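Local coordinates for MaoC domain protein dehydratase (Chloroflexus aurantiacus, PDB 4E3E), which catalyses the reversible dehydration of beta-methylmalyl-CoA to mesaconyl-CoA in the glyoxylate assimilation cycle, at residues V211-A216 and D287-W292; E217-T222 and G244-Y249. All coordinates share one frame; numbering follows the deposited sequence.

Contact 1: residues V211-A216 and D287-W292; sequences VTIEEA and DTIYAW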
loop_
_atom_site.group_PDB
_atom_site.type_symbol
_atom_site.label_atom_id
_atom_site.label_comp_id
_atom_site.label_asym_id
_atom_site.label_seq_id
_atom_site.Cartn_x
_atom_site.Cartn_y
_atom_site.Cartn_z
ATOM N N VAL A 211 1.894 -17.971 -6.248
ATOM C CA VAL A 211 2.328 -16.733 -5.583
ATOM C C VAL A 211 2.579 -16.953 -4.098
ATOM O O VAL A 211 1.768 -17.585 -3.395
ATOM C CB VAL A 211 1.354 -15.543 -5.802
ATOM C CG1 VAL A 211 1.285 -15.186 -7.280
ATOM C CG2 VAL A 211 -0.042 -15.819 -5.228
ATOM N N THR A 212 3.711 -16.436 -3.625
ATOM C CA THR A 212 4.116 -16.636 -2.233
ATOM C C THR A 212 3.584 -15.510 -1.343
ATOM O O THR A 212 3.689 -14.334 -1.690
ATOM C CB THR A 212 5.641 -16.752 -2.133
ATOM O OG1 THR A 212 6.068 -17.782 -3.023
ATOM C CG2 THR A 212 6.101 -17.095 -0.714
ATOM N N ILE A 213 3.000 -15.898 -0.205
ATOM C CA ILE A 213 2.443 -14.966 0.781
ATOM C C ILE A 213 3.531 -14.411 1.692
ATOM O O ILE A 213 4.310 -15.169 2.264
ATOM C CB ILE A 213 1.344 -15.653 1.623
ATOM C CG1 ILE A 213 0.214 -16.146 0.709
ATOM C CG2 ILE A 213 0.806 -14.733 2.723
ATOM C CD1 ILE A 213 -0.868 -16.922 1.424
ATOM N N GLU A 214 3.576 -13.083 1.818
ATOM C CA GLU A 214 4.476 -12.425 2.783
ATOM C C GLU A 214 3.668 -11.982 4.013
ATOM O O GLU A 214 2.469 -11.727 3.900
ATOM C CB GLU A 214 5.194 -11.226 2.124
ATOM C CG GLU A 214 6.179 -11.606 1.019
ATOM C CD GLU A 214 7.285 -12.545 1.525
ATOM O OE1 GLU A 214 7.885 -12.262 2.587
ATOM O OE2 GLU A 214 7.576 -13.571 0.862
ATOM N N GLU A 215 4.304 -11.896 5.182
ATOM C CA GLU A 215 3.596 -11.423 6.390
ATOM C C GLU A 215 2.989 -10.032 6.206
ATOM O O GLU A 215 1.815 -9.814 6.547
ATOM C CB GLU A 215 4.504 -11.422 7.619
ATOM C CG GLU A 215 5.002 -12.797 8.054
ATOM C CD GLU A 215 3.943 -13.638 8.775
ATOM O OE1 GLU A 215 2.748 -13.236 8.878
ATOM O OE2 GLU A 215 4.314 -14.718 9.234
ATOM N N ALA A 216 3.788 -9.101 5.667
ATOM C CA ALA A 216 3.367 -7.710 5.521
ATOM C C ALA A 216 2.182 -7.660 4.585
ATOM O O ALA A 216 1.312 -6.798 4.715
ATOM C CB ALA A 216 4.495 -6.844 4.976
ATOM N N ASP A 287 4.021 -19.755 2.354
ATOM C CA ASP A 287 3.314 -20.689 1.498
ATOM C C ASP A 287 3.146 -20.101 0.112
ATOM O O ASP A 287 2.833 -18.908 -0.042
ATOM C CB ASP A 287 1.938 -21.024 2.078
ATOM C CG ASP A 287 2.020 -21.898 3.338
ATOM O OD1 ASP A 287 3.067 -22.533 3.588
ATOM O OD2 ASP A 287 1.018 -21.958 4.083
ATOM N N THR A 288 3.321 -20.933 -0.906
ATOM C CA THR A 288 3.006 -20.495 -2.285
ATOM C C THR A 288 1.643 -21.023 -2.739
ATOM O O THR A 288 1.419 -22.232 -2.764
ATOM C CB THR A 288 4.119 -20.930 -3.255
ATOM O OG1 THR A 288 5.369 -20.440 -2.757
ATOM C CG2 THR A 288 3.887 -20.392 -4.669
ATOM N N ILE A 289 0.744 -20.109 -3.114
ATOM C CA ILE A 289 -0.622 -20.471 -3.435
ATOM C C ILE A 289 -0.774 -20.682 -4.945
ATOM O O ILE A 289 -0.359 -19.825 -5.751
ATOM C CB ILE A 289 -1.630 -19.372 -2.987
ATOM C CG1 ILE A 289 -1.553 -19.120 -1.461
ATOM C CG2 ILE A 289 -3.048 -19.748 -3.401
ATOM C CD1 ILE A 289 -1.578 -20.390 -0.589
ATOM N N TYR A 290 -1.371 -21.821 -5.308
ATOM C CA TYR A 290 -1.761 -22.131 -6.683
ATOM C C TYR A 290 -3.261 -22.353 -6.711
ATOM O O TYR A 290 -3.878 -22.563 -5.668
ATOM C CB TYR A 290 -1.120 -23.429 -7.123
ATOM C CG TYR A 290 0.372 -23.404 -7.238
ATOM C CD1 TYR A 290 1.188 -23.673 -6.129
ATOM C CD2 TYR A 290 0.979 -23.167 -8.472
ATOM C CE1 TYR A 290 2.573 -23.685 -6.247
ATOM C CE2 TYR A 290 2.359 -23.178 -8.605
ATOM C CZ TYR A 290 3.148 -23.430 -7.493
ATOM O OH TYR A 290 4.505 -23.438 -7.643
ATOM N N ALA A 291 -3.852 -22.334 -7.898
ATOM C CA ALA A 291 -5.290 -22.520 -8.011
ATOM C C ALA A 291 -5.655 -23.321 -9.257
ATOM O O ALA A 291 -4.943 -23.287 -10.273
ATOM C CB ALA A 291 -6.011 -21.169 -8.008
ATOM N N TRP A 292 -6.750 -24.066 -9.152
ATOM C CA TRP A 292 -7.408 -24.641 -10.317
ATOM C C TRP A 292 -8.907 -24.543 -10.173
ATOM O O TRP A 292 -9.433 -24.460 -9.059
ATOM C CB TRP A 292 -6.940 -26.078 -10.573
ATOM C CG TRP A 292 -7.350 -27.071 -9.511
ATOM C CD1 TRP A 292 -6.648 -27.438 -8.359
ATOM C CD2 TRP A 292 -8.579 -27.864 -9.477
ATOM N NE1 TRP A 292 -7.344 -28.383 -7.641
ATOM C CE2 TRP A 292 -8.513 -28.677 -8.254
ATOM C CE3 TRP A 292 -9.694 -27.973 -10.303
ATOM C CZ2 TRP A 292 -9.524 -29.554 -7.903
ATOM C CZ3 TRP A 292 -10.709 -28.868 -9.940
ATOM C CH2 TRP A 292 -10.624 -29.637 -8.768
#

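Contact 2: residues E217-T222 and G244-Y249; sequences EHMQAT and GRRIVY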
loop_
_atom_site.group_PDB
_atom_site.type_symbol
_atom_site.label_atom_id
_atom_site.label_comp_id
_atom_site.label_asym_id
_atom_site.label_seq_id
_atom_site.Cartn_x
_atom_site.Cartn_y
_atom_site.Cartn_z
ATOM N N GLU A 217 2.164 -8.593 3.633
ATOM C CA GLU A 217 1.132 -8.614 2.608
ATOM C C GLU A 217 -0.253 -8.976 3.165
ATOM O O GLU A 217 -1.217 -8.230 2.950
ATOM C CB GLU A 217 1.539 -9.522 1.448
ATOM C CG GLU A 217 0.433 -10.008 0.521
ATOM C CD GLU A 217 0.811 -11.353 -0.113
ATOM O OE1 GLU A 217 2.029 -11.625 -0.275
ATOM O OE2 GLU A 217 -0.099 -12.153 -0.437
ATOM N N HIS A 218 -0.360 -10.088 3.885
ATOM C CA HIS A 218 -1.690 -10.449 4.429
ATOM C C HIS A 218 -2.135 -9.535 5.557
ATOM O O HIS A 218 -3.322 -9.156 5.636
ATOM C CB HIS A 218 -1.773 -11.925 4.770
ATOM C CG HIS A 218 -1.058 -12.281 6.019
ATOM N ND1 HIS A 218 -1.591 -12.066 7.233
ATOM C CD2 HIS A 218 0.196 -12.859 6.232
ATOM C CE1 HIS A 218 -0.723 -12.484 8.175
ATOM N NE2 HIS A 218 0.372 -12.945 7.557
HETATM N N MSE A 219 -1.185 -9.054 6.356
HETATM C CA MSE A 219 -1.515 -8.092 7.446
HETATM C C MSE A 219 -2.040 -6.840 6.833
HETATM O O MSE A 219 -3.043 -6.269 7.311
HETATM C CB MSE A 219 -0.320 -7.754 8.348
HETATM C CG MSE A 219 0.029 -8.992 9.177
HETATM SE SE MSE A 219 1.618 -8.497 10.238
HETATM C CE MSE A 219 0.907 -7.168 11.528
ATOM N N GLN A 220 -1.407 -6.387 5.753
ATOM C CA GLN A 220 -1.875 -5.146 5.114
ATOM C C GLN A 220 -3.291 -5.247 4.510
ATOM O O GLN A 220 -4.078 -4.287 4.594
ATOM C CB GLN A 220 -0.851 -4.605 4.096
ATOM C CG GLN A 220 -1.313 -3.320 3.361
ATOM C CD GLN A 220 -0.143 -2.653 2.631
ATOM O OE1 GLN A 220 0.630 -3.330 1.961
ATOM N NE2 GLN A 220 0.001 -1.342 2.771
ATOM N N ALA A 221 -3.599 -6.387 3.882
ATOM C CA ALA A 221 -4.930 -6.628 3.350
ATOM C C ALA A 221 -5.919 -6.678 4.511
ATOM O O ALA A 221 -6.970 -6.027 4.467
ATOM C CB ALA A 221 -4.975 -7.918 2.515
ATOM N N THR A 222 -5.552 -7.394 5.567
ATOM C CA THR A 222 -6.452 -7.563 6.729
ATOM C C THR A 222 -6.778 -6.213 7.411
ATOM O O THR A 222 -7.932 -5.980 7.830
ATOM C CB THR A 222 -5.869 -8.598 7.715
ATOM O OG1 THR A 222 -5.514 -9.783 6.978
ATOM C CG2 THR A 222 -6.884 -8.973 8.819
ATOM N N GLY A 244 2.600 -22.084 15.533
ATOM C CA GLY A 244 3.772 -21.296 15.882
ATOM C C GLY A 244 4.006 -20.119 14.961
ATOM O O GLY A 244 5.147 -19.644 14.855
ATOM N N ARG A 245 2.938 -19.649 14.295
ATOM C CA ARG A 245 3.051 -18.549 13.368
ATOM C C ARG A 245 1.668 -17.978 13.132
ATOM O O ARG A 245 0.661 -18.647 13.368
ATOM C CB ARG A 245 3.713 -18.990 12.050
ATOM C CG ARG A 245 3.094 -20.213 11.407
ATOM C CD ARG A 245 4.140 -21.221 10.952
ATOM N NE ARG A 245 3.480 -22.450 10.514
ATOM C CZ ARG A 245 3.559 -22.966 9.289
ATOM N NH1 ARG A 245 4.315 -22.390 8.358
ATOM N NH2 ARG A 245 2.892 -24.080 9.000
ATOM N N ARG A 246 1.623 -16.731 12.693
ATOM C CA ARG A 246 0.355 -16.066 12.372
ATOM C C ARG A 246 -0.357 -16.795 11.242
ATOM O O ARG A 246 0.293 -17.395 10.383
ATOM C CB ARG A 246 0.616 -14.611 11.990
ATOM C CG ARG A 246 1.088 -13.747 13.156
ATOM C CD ARG A 246 1.784 -12.479 12.668
ATOM N NE ARG A 246 3.177 -12.749 12.293
ATOM C CZ ARG A 246 4.048 -11.843 11.840
ATOM N NH1 ARG A 246 5.286 -12.231 11.548
ATOM N NH2 ARG A 246 3.696 -10.561 11.673
ATOM N N ILE A 247 -1.687 -16.744 11.257
ATOM C CA ILE A 247 -2.522 -17.433 10.287
ATOM C C ILE A 247 -3.062 -16.407 9.316
ATOM O O ILE A 247 -3.525 -15.327 9.722
ATOM C CB ILE A 247 -3.690 -18.195 10.963
ATOM C CG1 ILE A 247 -3.119 -19.229 11.949
ATOM C CG2 ILE A 247 -4.528 -18.917 9.916
ATOM C CD1 ILE A 247 -4.141 -19.803 12.910
ATOM N N VAL A 248 -2.967 -16.730 8.029
ATOM C CA VAL A 248 -3.452 -15.838 6.980
ATOM C C VAL A 248 -4.971 -15.856 6.950
ATOM O O VAL A 248 -5.593 -16.924 6.949
ATOM C CB VAL A 248 -2.878 -16.216 5.586
ATOM C CG1 VAL A 248 -3.511 -15.357 4.476
ATOM C CG2 VAL A 248 -1.366 -16.076 5.583
ATOM N N TYR A 249 -5.561 -14.666 6.937
ATOM C CA TYR A 249 -6.980 -14.510 6.731
ATOM C C TYR A 249 -7.435 -15.367 5.544
ATOM O O TYR A 249 -6.943 -15.205 4.406
ATOM C CB TYR A 249 -7.277 -13.016 6.446
ATOM C CG TYR A 249 -8.669 -12.705 5.968
ATOM C CD1 TYR A 249 -9.799 -13.275 6.587
ATOM C CD2 TYR A 249 -8.886 -11.785 4.912
ATOM C CE1 TYR A 249 -11.093 -12.967 6.143
ATOM C CE2 TYR A 249 -10.163 -11.488 4.482
ATOM C CZ TYR A 249 -11.264 -12.083 5.091
ATOM O OH TYR A 249 -12.548 -11.773 4.644
HETATM O O HOH W 1 -4.343 -12.210 7.627
#

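Contact 1: residues V211-A216 and D287-W292
At the end of this chain's antiparallel hot-dog sheet, the last residues of strand 204-212 pair with the start of strand 288-300, Val211 and Thr212 lying against Ile289 and Thr288. Val211 and Ile289 form the hydrogen-bonded pair: Val211 N gives to Ile289 O at 3.0 Å, and Ile289 N returns to Val211 O at 2.7 Å. Thr212 and Thr288 follow as a non-hydrogen-bonded pair, their CA atoms 4.0 Å apart. The ladder runs one step past the strand end, where Ile213 N reaches Asp287 O at 3.0 Å. On the face that carries the threonines, the two hydroxyls meet, OG1 of Thr212 lying 2.8 Å from OG1 of Thr288. Each OG1 is set anti to its own carbonyl carbon (chi1 -54° in both), which turns the two oxygens toward one another. The second subunit also bonds the Thr212 backbone and adds bonds here, Leu235 N and Phe233 O of that chain to Thr212 OG1 and His236 N of that chain to Thr288 OG1, so this polar pair is part of the subunit interface. Val211 and Ile289 point to the opposite face, where Ile213, just past the strand, joins them. Ile213 and Ile289 cross obliquely, CD1 of Ile213 resting 3.7 Å from CG1 of Ile289, while Val211 CG2 lies more loosely beside Ile289 CB at 4.5 Å. Asp287 leaves the pairing to its backbone oxygen and forms a salt bridge through OD2 with Lys318. Helix 250-265 packs against this side, Leu256 touching Val211 and Ile213, and Ile253 also touching Ile213; beyond strand 288-300 comes strand 307-318, and past Ile213 the chain turns at Glu214, the N-cap, into helix 215-224.

Contact 2: residues E217-T222 and G244-Y249
The backbone of loop 244-249 passes beside helix 215-224, closest at His218 and Val248, whose CA atoms are 6.2 Å apart, and again at Thr222 and Tyr249. Val248 lays CG2 over one face of the His218 imidazole as a CH-pi contact, 3.9 Å from the ring centroid and shifted toward the rim, nearest CD2; its other methyl, CG1, lies by His218 CB. Both ring nitrogens have polar partners: NE2 bonds to Glu215 OE1, and ND1 is 2.8 Å from a bound water. That water ties the helix to the loop leading into helix 250-265, accepting from Tyr249 N and donating to Thr222 OG1. Thr222 OG1, anti to its own carbonyl carbon (chi1 -50°), donates to His218 O at 2.6 Å, the carbonyl four residues earlier, as helix threonines commonly do; this oxygen also accepts the helix bond from Thr222 N, and the hydroxyl touches Tyr249 CB at 3.7 Å. A valine here would remove the hydroxyl and would probably leave the water without one of its acceptors, freeing it to shift between His218 and Tyr249 N. Earlier in the loop, the selenium of selenomethionine Met219 lies 3.3 Å from Arg246 NH2, the two side chains crossing at about a right angle; that guanidinium has its salt bridge with Glu214 of the third subunit. Tyr249, the N-cap of helix 250-265, bonds through OH to His70. His252 and Ile253 of helix 250-265 pack on His218 and Val248 respectively, and helix 30-40 covers Gln220 and Ala221 on helix 215-224.

Contacts 1 and 2 share helix 215-224 and have their centres 11 Å apart: residues 211-216 lead from the outermost strand of this chain into the helix whose next residues, 217-222, meet loop 244-249. Ile213 joins them, its CG2 lying 3.8 Å from Val248 CG2 and 4.0 Å from His218 CD2, so the side chain of Ile213 packs against both the loop and the helix. A weak ion pair, long at 3.5 Å, runs from Glu215 OE1 to Arg246 NE. Contact 1 lies away from the substrate-binding residues inferred by similarity; contact 2 comes nearer, the Tyr249 side chain being about 8 Å from that of Asn87. Both touch the third subunit.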